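Local structure of protein YciF (Escherichia coli, 2GS4) at residues A77-G80 with L81-A85; E138-E141 with E142-T146; D147-L150 with T151-I155. The protein is a homodimeric stress protein of the ferritin clan, probably metal-binding like its rubrerythrin relatives, though its precise cellular role remains unsettled. All coordinates share one frame; numbering follows the deposited sequence.

Overall arrangement
All three contacts are successive-turn contacts within single helices, so the same i to i+4 backbone bonding carries three different kinds of surface. Contact 1, on helix 76-89, and contact 2, on helix 130-159, have centres about 20 Å apart, on opposite sides of the chain's centre. Contact 3 continues the helix of contact 2 directly. Each is partly buried. Contact 1 mixes apolar side chains facing two helices with glutamates near the second subunit. Contact 2 turns acidic groups toward polar partners on helix 38-63 and lays an exposed lysine across a leucine that also meets helix 95-126. Contact 3, farthest of the three from the chain's centre, pairs an outer ion pair with leucines packed against helix 95-126.

Contact 1 of 3, residues A77-G80 with L81-A85; sequences AMEG and LIEEA
The first rung between the two segments, both on helix 76-89, joins L81 N to A77 O at 3.1 Å. The next bond is shorter, I82 N to M78 O at 2.8 Å, and the amides of E83 and E84 follow with bonds to the carbonyls of E79 and G80. I82 N also makes a weak second bond to E79 O, so this amide bridges two successive carbonyls.

The side chains one turn apart divide by chemistry. M78, a selenomethionine in this crystal, starts with CG anti to its backbone N (chi1 -180°); the bend at chi2 (59°) then brings SE against the CG1-CD1 arm of I82, and the bend at chi3 turns only the terminal CE. There CG of M78 presses on CD1 of I82 at only 3.5 Å, a tight carbon pair, while SE of M78 lies 3.9 Å from the same I82 CD1. L81 folds back over the preceding turn, its CG 3.4 Å from A77 O.

E79 and E83 run alongside each other, their carboxylate planes turned 46° apart. OE1 of E83 approaches CG of E79 at 3.5 Å, yet the like-charged E79 OE2 and E83 OE1 stay 4.4 Å apart. Their mutual repulsion is probably eased by the salt bridges of E79 to K74 and to K108 of the second subunit.

The apolar face is shared by two helices: M78 and L81 meet Y112 of helix 95-126, and I82 meets A27 of helix 6-33. Toward the dimer partner, A77 packs on A77 and L81 on V76 of the second subunit.

Contact 2 of 3, residues E138-E141 with E142-T146; sequences ETLE and EEKAT
OE1 of E142 is gripped twice, by a salt bridge from R57 NH2 and a hydrogen bond from Q54 NE2, and the same R57 nitrogen also bonds OG1 of T139, clamping together two residues whose backbones touch across the turn. E142 reaches this partner by laying its CG beside its own backbone N, which brings that carbon to 3.4 Å from E138 O. CB of E142 rests 3.5 Å from T139 O, and the chain beyond CG runs out extended.

T139 O accepts the amide of E143 at 2.9 Å, with the donor nearly in line with the carbonyl bond. The two side chains run side by side in the same direction, CG2 of T139 alongside CG of E143 at 4.2 Å. E143 then bends at chi2 (-52°), turning its carboxylate inward, where OE1 is held by hydrogen bonds from Q54 NE2 and H47 NE2.

K144 and E141 are the exposed members. K144 is extended through all its later torsions and slants across L140, so that its CE lies 3.8 Å from CD1 of L140 and its NZ ends beside CD2 of L140, at 4.0 Å. The aliphatic part of K144 thus lies against one side of L140, which also packs on I114 of helix 95-126. E141, bent at chi2, runs alongside K144, but its OE1 remains 4.1 Å from K144 NZ: an electrostatic attraction rather than a closed salt bridge.

E143 also lies close to E50 and E110 from two other helices. Such a gathering of carboxylates with a histidine inside a helical bundle resembles the metal centres of ferritin-like proteins and is consistent with metal binding by YciF.

Contact 3 of 3, residues D147-L150 with T151-I155; sequences DIKL and TDLAI
K149 curls back on itself to meet D152 and L153 on the following turn. Its CG leaves anti to the backbone N (chi1 171°), but the chain then bends at each of the next three torsions, doubling over where an extended lysine would run straight out. The curl sets CD 4.1 Å from CG of L153 and returns NZ to 3.8 Å from OD1 of D152, a long salt bridge in which the two side chains meet at about a right angle.

D152 holds its carboxylate close to the helix, CG lying beside the backbone N (chi1 -65°). In consequence its CG sits 3.2 Å from I148 O and its oxygens face that carbonyl acceptor against acceptor, a close approach without a hydrogen bond. On the outer flank I148 runs alongside, with CG2 at 3.9 Å from OD1 of D152. With D152 shortened to an alanine, the ammonium of K149 would probably lose its nearby, if distant, counter-charge within this contact and turn more freely, only L153 still holding the curl.

L153 adopts a similar first rotation, placing CG 3.2 Å from K149 O. T151 turns OG1 to a hydrogen bond with Q107 OE1 of helix 95-126, where L150 and L153 pack on A106 and I103. An i to i+3 ion pair outside and leucines inside is the pattern of amphipathic helices in helical bundles, here one consistent with the ferritin-like fold.

Contact 1 of 3, residues A77-G80 with L81-A85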
ATOM      1  N   ALA A  77      -4.216   0.595   2.131  1.00 23.33           N
ATOM      2  CA  ALA A  77      -3.362  -0.242   1.301  1.00 23.33           C
ATOM      3  C   ALA A  77      -3.698  -1.720   1.535  1.00 24.93           C
ATOM      4  O   ALA A  77      -3.941  -2.454   0.587  1.00 23.73           O
ATOM      5  CB  ALA A  77      -1.897   0.024   1.621  1.00 21.14           C
HETATM    6  N   MSE A  78      -3.715  -2.158   2.791  1.00 24.37           N
HETATM    7  CA  MSE A  78      -4.027  -3.563   3.057  1.00 22.91           C
HETATM    8  C   MSE A  78      -5.429  -3.931   2.602  1.00 23.21           C
HETATM    9  O   MSE A  78      -5.660  -5.035   2.112  1.00 23.27           O
HETATM   10  CB  MSE A  78      -3.892  -3.898   4.544  1.00 23.42           C
HETATM   11  CG  MSE A  78      -4.209  -5.366   4.828  1.00 19.65           C
HETATM   12 SE   MSE A  78      -3.054  -6.577   3.861  1.00 28.29          SE
HETATM   13  CE  MSE A  78      -1.505  -6.438   5.013  1.00 20.61           C
ATOM     14  N   GLU A  79      -6.366  -3.004   2.782  1.00 24.37           N
ATOM     15  CA  GLU A  79      -7.756  -3.208   2.393  1.00 26.33           C
ATOM     16  C   GLU A  79      -7.799  -3.549   0.897  1.00 22.07           C
ATOM     17  O   GLU A  79      -8.493  -4.483   0.483  1.00 23.41           O
ATOM     18  CB  GLU A  79      -8.550  -1.929   2.706  1.00 23.14           C
ATOM     19  CG  GLU A  79     -10.028  -1.926   2.392  1.00 26.20           C
ATOM     20  CD  GLU A  79     -10.661  -0.574   2.723  1.00 37.34           C
ATOM     21  OE1 GLU A  79     -11.432  -0.489   3.702  1.00 42.68           O
ATOM     22  OE2 GLU A  79     -10.372   0.410   2.007  1.00 29.85           O
ATOM     23  N   GLY A  80      -7.039  -2.807   0.096  1.00 23.77           N
ATOM     24  CA  GLY A  80      -7.012  -3.070  -1.332  1.00 21.72           C
ATOM     25  C   GLY A  80      -6.386  -4.419  -1.658  1.00 23.42           C
ATOM     26  O   GLY A  80      -6.879  -5.144  -2.522  1.00 20.40           O
ATOM     27  N   LEU A  81      -5.305  -4.764  -0.961  1.00 19.51           N
ATOM     28  CA  LEU A  81      -4.618  -6.031  -1.197  1.00 20.19           C
ATOM     29  C   LEU A  81      -5.513  -7.212  -0.824  1.00 22.42           C
ATOM     30  O   LEU A  81      -5.453  -8.279  -1.449  1.00 20.02           O
ATOM     31  CB  LEU A  81      -3.306  -6.069  -0.401  1.00 21.32           C
ATOM     32  CG  LEU A  81      -2.274  -5.034  -0.870  1.00 19.60           C
ATOM     33  CD1 LEU A  81      -1.043  -5.027   0.038  1.00 20.12           C
ATOM     34  CD2 LEU A  81      -1.877  -5.351  -2.298  1.00 24.70           C
ATOM     35  N   ILE A  82      -6.350  -7.006   0.189  1.00 19.07           N
ATOM     36  CA  ILE A  82      -7.261  -8.040   0.634  1.00 21.03           C
ATOM     37  C   ILE A  82      -8.419  -8.151  -0.367  1.00 20.57           C
ATOM     38  O   ILE A  82      -8.890  -9.249  -0.658  1.00 24.91           O
ATOM     39  CB  ILE A  82      -7.710  -7.741   2.088  1.00 20.80           C
ATOM     40  CG1 ILE A  82      -6.559  -8.131   3.029  1.00 19.99           C
ATOM     41  CG2 ILE A  82      -9.004  -8.466   2.426  1.00 24.10           C
ATOM     42  CD1 ILE A  82      -6.720  -7.736   4.483  1.00 21.98           C
ATOM     43  N   GLU A  83      -8.853  -7.030  -0.941  1.00 24.27           N
ATOM     44  CA  GLU A  83      -9.925  -7.097  -1.933  1.00 21.18           C
ATOM     45  C   GLU A  83      -9.379  -7.794  -3.179  1.00 19.32           C
ATOM     46  O   GLU A  83     -10.115  -8.487  -3.882  1.00 27.44           O
ATOM     47  CB  GLU A  83     -10.461  -5.693  -2.264  1.00 20.55           C
ATOM     48  CG  GLU A  83     -11.324  -5.128  -1.136  1.00 25.67           C
ATOM     49  CD  GLU A  83     -11.787  -3.707  -1.374  1.00 33.01           C
ATOM     50  OE1 GLU A  83     -11.856  -2.944  -0.387  1.00 36.34           O
ATOM     51  OE2 GLU A  83     -12.095  -3.353  -2.533  1.00 38.47           O
ATOM     52  N   GLU A  84      -8.081  -7.625  -3.435  1.00 23.56           N
ATOM     53  CA  GLU A  84      -7.428  -8.256  -4.576  1.00 21.87           C
ATOM     54  C   GLU A  84      -7.510  -9.772  -4.406  1.00 24.58           C
ATOM     55  O   GLU A  84      -7.898 -10.490  -5.329  1.00 19.69           O
ATOM     56  CB  GLU A  84      -5.960  -7.795  -4.681  1.00 22.88           C
ATOM     57  CG  GLU A  84      -5.133  -8.514  -5.747  1.00 25.49           C
ATOM     58  CD  GLU A  84      -3.903  -7.720  -6.177  1.00 28.34           C
ATOM     59  OE1 GLU A  84      -3.416  -6.888  -5.380  1.00 29.24           O
ATOM     60  OE2 GLU A  84      -3.413  -7.935  -7.307  1.00 28.20           O
ATOM     61  N   ALA A  85      -7.157 -10.250  -3.221  1.00 24.94           N
ATOM     62  CA  ALA A  85      -7.211 -11.676  -2.942  1.00 26.08           C
ATOM     63  C   ALA A  85      -8.650 -12.177  -3.004  1.00 23.20           C
ATOM     64  O   ALA A  85      -8.915 -13.249  -3.540  1.00 20.08           O
ATOM     65  CB  ALA A  85      -6.611 -11.958  -1.567  1.00 20.25           C
TER

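Contact 2 of 3, residues E138-E141 with E142-T146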
ATOM      1  N   GLU A 138      12.106  -9.243  14.027  1.00 26.94           N
ATOM      2  CA  GLU A 138      11.627 -10.606  14.213  1.00 27.60           C
ATOM      3  C   GLU A 138      10.416 -10.831  13.320  1.00 26.05           C
ATOM      4  O   GLU A 138      10.291 -11.876  12.685  1.00 26.67           O
ATOM      5  CB  GLU A 138      11.281 -10.867  15.684  1.00 35.87           C
ATOM      6  CG  GLU A 138      12.527 -10.934  16.551  1.00 41.12           C
ATOM      7  CD  GLU A 138      12.233 -11.268  17.999  1.00 48.63           C
ATOM      8  OE1 GLU A 138      13.206 -11.455  18.760  1.00 47.40           O
ATOM      9  OE2 GLU A 138      11.042 -11.342  18.381  1.00 48.16           O
ATOM     10  N   THR A 139       9.521  -9.858  13.257  1.00 26.86           N
ATOM     11  CA  THR A 139       8.360 -10.017  12.404  1.00 24.55           C
ATOM     12  C   THR A 139       8.831  -9.982  10.958  1.00 25.72           C
ATOM     13  O   THR A 139       8.402 -10.792  10.138  1.00 26.38           O
ATOM     14  CB  THR A 139       7.326  -8.918  12.644  1.00 23.50           C
ATOM     15  OG1 THR A 139       6.785  -9.061  13.963  1.00 29.37           O
ATOM     16  CG2 THR A 139       6.188  -9.034  11.637  1.00 21.06           C
ATOM     17  N   LEU A 140       9.740  -9.061  10.656  1.00 32.07           N
ATOM     18  CA  LEU A 140      10.266  -8.957   9.304  1.00 27.98           C
ATOM     19  C   LEU A 140      10.738 -10.322   8.816  1.00 29.11           C
ATOM     20  O   LEU A 140      10.357 -10.768   7.742  1.00 24.06           O
ATOM     21  CB  LEU A 140      11.436  -7.976   9.245  1.00 28.78           C
ATOM     22  CG  LEU A 140      12.149  -7.937   7.892  1.00 29.10           C
ATOM     23  CD1 LEU A 140      11.166  -7.517   6.806  1.00 22.13           C
ATOM     24  CD2 LEU A 140      13.326  -6.984   7.949  1.00 26.63           C
ATOM     25  N   GLU A 141      11.549 -10.997   9.622  1.00 28.19           N
ATOM     26  CA  GLU A 141      12.068 -12.303   9.230  1.00 28.55           C
ATOM     27  C   GLU A 141      10.987 -13.374   9.074  1.00 29.91           C
ATOM     28  O   GLU A 141      11.096 -14.239   8.204  1.00 30.67           O
ATOM     29  CB  GLU A 141      13.143 -12.767  10.221  1.00 31.98           C
ATOM     30  CG  GLU A 141      14.298 -11.779  10.355  1.00 41.65           C
ATOM     31  CD  GLU A 141      14.924 -11.414   9.016  1.00 65.37           C
ATOM     32  OE1 GLU A 141      15.433 -10.279   8.895  1.00 58.25           O
ATOM     33  OE2 GLU A 141      14.918 -12.259   8.093  1.00 68.06           O
ATOM     34  N   GLU A 142       9.947 -13.331   9.906  1.00 29.25           N
ATOM     35  CA  GLU A 142       8.877 -14.319   9.797  1.00 28.27           C
ATOM     36  C   GLU A 142       8.135 -14.127   8.480  1.00 26.78           C
ATOM     37  O   GLU A 142       7.770 -15.094   7.814  1.00 27.12           O
ATOM     38  CB  GLU A 142       7.894 -14.197  10.967  1.00 30.51           C
ATOM     39  CG  GLU A 142       8.450 -14.682  12.305  1.00 34.99           C
ATOM     40  CD  GLU A 142       7.448 -14.519  13.433  1.00 39.25           C
ATOM     41  OE1 GLU A 142       6.515 -13.696  13.296  1.00 34.46           O
ATOM     42  OE2 GLU A 142       7.599 -15.204  14.463  1.00 41.65           O
ATOM     43  N   GLU A 143       7.907 -12.873   8.111  1.00 26.47           N
ATOM     44  CA  GLU A 143       7.209 -12.571   6.867  1.00 28.80           C
ATOM     45  C   GLU A 143       8.048 -13.004   5.674  1.00 26.04           C
ATOM     46  O   GLU A 143       7.511 -13.461   4.660  1.00 24.66           O
ATOM     47  CB  GLU A 143       6.889 -11.081   6.788  1.00 25.26           C
ATOM     48  CG  GLU A 143       5.827 -10.651   7.793  1.00 33.92           C
ATOM     49  CD  GLU A 143       4.574 -11.505   7.711  1.00 29.77           C
ATOM     50  OE1 GLU A 143       4.409 -12.410   8.557  1.00 34.84           O
ATOM     51  OE2 GLU A 143       3.763 -11.283   6.790  1.00 29.44           O
ATOM     52  N   LYS A 144       9.362 -12.863   5.791  1.00 22.87           N
ATOM     53  CA  LYS A 144      10.243 -13.295   4.716  1.00 28.49           C
ATOM     54  C   LYS A 144      10.155 -14.820   4.597  1.00 32.83           C
ATOM     55  O   LYS A 144      10.057 -15.354   3.493  1.00 27.95           O
ATOM     56  CB  LYS A 144      11.683 -12.842   4.980  1.00 31.33           C
ATOM     57  CG  LYS A 144      11.933 -11.358   4.647  1.00 33.36           C
ATOM     58  CD  LYS A 144      13.387 -10.947   4.910  1.00 42.49           C
ATOM     59  CE  LYS A 144      13.614  -9.467   4.606  1.00 52.78           C
ATOM     60  NZ  LYS A 144      14.996  -9.033   4.973  1.00 62.91           N
ATOM     61  N   ALA A 145      10.156 -15.520   5.729  1.00 26.61           N
ATOM     62  CA  ALA A 145      10.057 -16.977   5.688  1.00 29.49           C
ATOM     63  C   ALA A 145       8.687 -17.391   5.157  1.00 26.12           C
ATOM     64  O   ALA A 145       8.562 -18.379   4.427  1.00 24.21           O
ATOM     65  CB  ALA A 145      10.288 -17.574   7.070  1.00 29.08           C
ATOM     66  N   THR A 146       7.654 -16.641   5.527  1.00 24.86           N
ATOM     67  CA  THR A 146       6.315 -16.955   5.052  1.00 26.63           C
ATOM     68  C   THR A 146       6.302 -16.782   3.532  1.00 26.33           C
ATOM     69  O   THR A 146       5.734 -17.594   2.811  1.00 24.27           O
ATOM     70  CB  THR A 146       5.252 -16.044   5.723  1.00 29.40           C
ATOM     71  OG1 THR A 146       5.179 -16.354   7.122  1.00 35.12           O
ATOM     72  CG2 THR A 146       3.881 -16.237   5.094  1.00 22.02           C
TER

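Contact 3 of 3, residues D147-L150 with T151-I155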
ATOM      1  N   ASP A 147       6.969 -15.741   3.042  1.00 25.82           N
ATOM      2  CA  ASP A 147       7.021 -15.509   1.609  1.00 25.13           C
ATOM      3  C   ASP A 147       7.766 -16.645   0.893  1.00 30.55           C
ATOM      4  O   ASP A 147       7.318 -17.107  -0.155  1.00 28.01           O
ATOM      5  CB  ASP A 147       7.675 -14.158   1.304  1.00 24.18           C
ATOM      6  CG  ASP A 147       7.194 -13.563  -0.010  1.00 34.00           C
ATOM      7  OD1 ASP A 147       6.122 -13.990  -0.499  1.00 29.49           O
ATOM      8  OD2 ASP A 147       7.871 -12.664  -0.549  1.00 36.33           O
ATOM      9  N   ILE A 148       8.885 -17.108   1.453  1.00 24.39           N
ATOM     10  CA  ILE A 148       9.643 -18.192   0.829  1.00 28.45           C
ATOM     11  C   ILE A 148       8.790 -19.457   0.750  1.00 28.28           C
ATOM     12  O   ILE A 148       8.860 -20.197  -0.231  1.00 27.29           O
ATOM     13  CB  ILE A 148      10.956 -18.484   1.602  1.00 33.31           C
ATOM     14  CG1 ILE A 148      11.973 -17.374   1.311  1.00 31.86           C
ATOM     15  CG2 ILE A 148      11.529 -19.851   1.179  1.00 29.23           C
ATOM     16  CD1 ILE A 148      13.054 -17.213   2.360  1.00 32.43           C
ATOM     17  N   LYS A 149       7.986 -19.702   1.779  1.00 26.46           N
ATOM     18  CA  LYS A 149       7.123 -20.874   1.784  1.00 29.09           C
ATOM     19  C   LYS A 149       6.077 -20.727   0.672  1.00 29.29           C
ATOM     20  O   LYS A 149       5.744 -21.700   0.002  1.00 32.39           O
ATOM     21  CB  LYS A 149       6.456 -21.027   3.156  1.00 30.96           C
ATOM     22  CG  LYS A 149       5.363 -22.097   3.227  1.00 42.58           C
ATOM     23  CD  LYS A 149       5.777 -23.415   2.580  1.00 46.88           C
ATOM     24  CE  LYS A 149       6.793 -24.185   3.409  1.00 68.50           C
ATOM     25  NZ  LYS A 149       8.004 -23.380   3.713  1.00 77.51           N
ATOM     26  N   LEU A 150       5.568 -19.512   0.474  1.00 28.38           N
ATOM     27  CA  LEU A 150       4.578 -19.260  -0.576  1.00 29.53           C
ATOM     28  C   LEU A 150       5.191 -19.511  -1.948  1.00 33.01           C
ATOM     29  O   LEU A 150       4.517 -19.987  -2.860  1.00 34.39           O
ATOM     30  CB  LEU A 150       4.051 -17.816  -0.502  1.00 30.03           C
ATOM     31  CG  LEU A 150       2.942 -17.495   0.506  1.00 24.51           C
ATOM     32  CD1 LEU A 150       2.614 -16.009   0.471  1.00 24.52           C
ATOM     33  CD2 LEU A 150       1.706 -18.313   0.168  1.00 25.45           C
ATOM     34  N   THR A 151       6.472 -19.189  -2.094  1.00 33.34           N
ATOM     35  CA  THR A 151       7.148 -19.407  -3.367  1.00 34.11           C
ATOM     36  C   THR A 151       7.342 -20.898  -3.630  1.00 35.73           C
ATOM     37  O   THR A 151       7.205 -21.359  -4.762  1.00 45.13           O
ATOM     38  CB  THR A 151       8.520 -18.711  -3.410  1.00 29.85           C
ATOM     39  OG1 THR A 151       8.336 -17.309  -3.635  1.00 37.91           O
ATOM     40  CG2 THR A 151       9.381 -19.296  -4.519  1.00 31.24           C
ATOM     41  N   ASP A 152       7.669 -21.649  -2.580  1.00 34.03           N
ATOM     42  CA  ASP A 152       7.857 -23.090  -2.715  1.00 28.58           C
ATOM     43  C   ASP A 152       6.529 -23.672  -3.175  1.00 25.60           C
ATOM     44  O   ASP A 152       6.480 -24.589  -3.986  1.00 27.90           O
ATOM     45  CB  ASP A 152       8.245 -23.708  -1.371  1.00 36.21           C
ATOM     46  CG  ASP A 152       9.600 -23.233  -0.880  1.00 39.45           C
ATOM     47  OD1 ASP A 152       9.827 -23.272   0.347  1.00 50.42           O
ATOM     48  OD2 ASP A 152      10.440 -22.830  -1.714  1.00 41.47           O
ATOM     49  N   LEU A 153       5.443 -23.121  -2.646  1.00 27.92           N
ATOM     50  CA  LEU A 153       4.114 -23.588  -3.002  1.00 25.14           C
ATOM     51  C   LEU A 153       3.767 -23.220  -4.437  1.00 22.69           C
ATOM     52  O   LEU A 153       3.163 -24.013  -5.150  1.00 26.23           O
ATOM     53  CB  LEU A 153       3.081 -23.028  -2.022  1.00 29.50           C
ATOM     54  CG  LEU A 153       3.299 -23.607  -0.622  1.00 29.63           C
ATOM     55  CD1 LEU A 153       2.359 -22.954   0.376  1.00 24.81           C
ATOM     56  CD2 LEU A 153       3.087 -25.111  -0.662  1.00 43.29           C
ATOM     57  N   ALA A 154       4.159 -22.028  -4.872  1.00 22.74           N
ATOM     58  CA  ALA A 154       3.879 -21.627  -6.246  1.00 26.38           C
ATOM     59  C   ALA A 154       4.602 -22.587  -7.181  1.00 27.95           C
ATOM     60  O   ALA A 154       4.029 -23.049  -8.172  1.00 28.97           O
ATOM     61  CB  ALA A 154       4.340 -20.199  -6.499  1.00 34.46           C
ATOM     62  N   ILE A 155       5.857 -22.898  -6.854  1.00 25.91           N
ATOM     63  CA  ILE A 155       6.632 -23.824  -7.668  1.00 32.44           C
ATOM     64  C   ILE A 155       5.877 -25.154  -7.734  1.00 36.48           C
ATOM     65  O   ILE A 155       5.651 -25.684  -8.820  1.00 35.82           O
ATOM     66  CB  ILE A 155       8.071 -24.033  -7.095  1.00 35.47           C
ATOM     67  CG1 ILE A 155       8.941 -22.812  -7.422  1.00 39.71           C
ATOM     68  CG2 ILE A 155       8.704 -25.289  -7.677  1.00 35.40           C
ATOM     69  CD1 ILE A 155      10.344 -22.832  -6.814  1.00 37.76           C
TER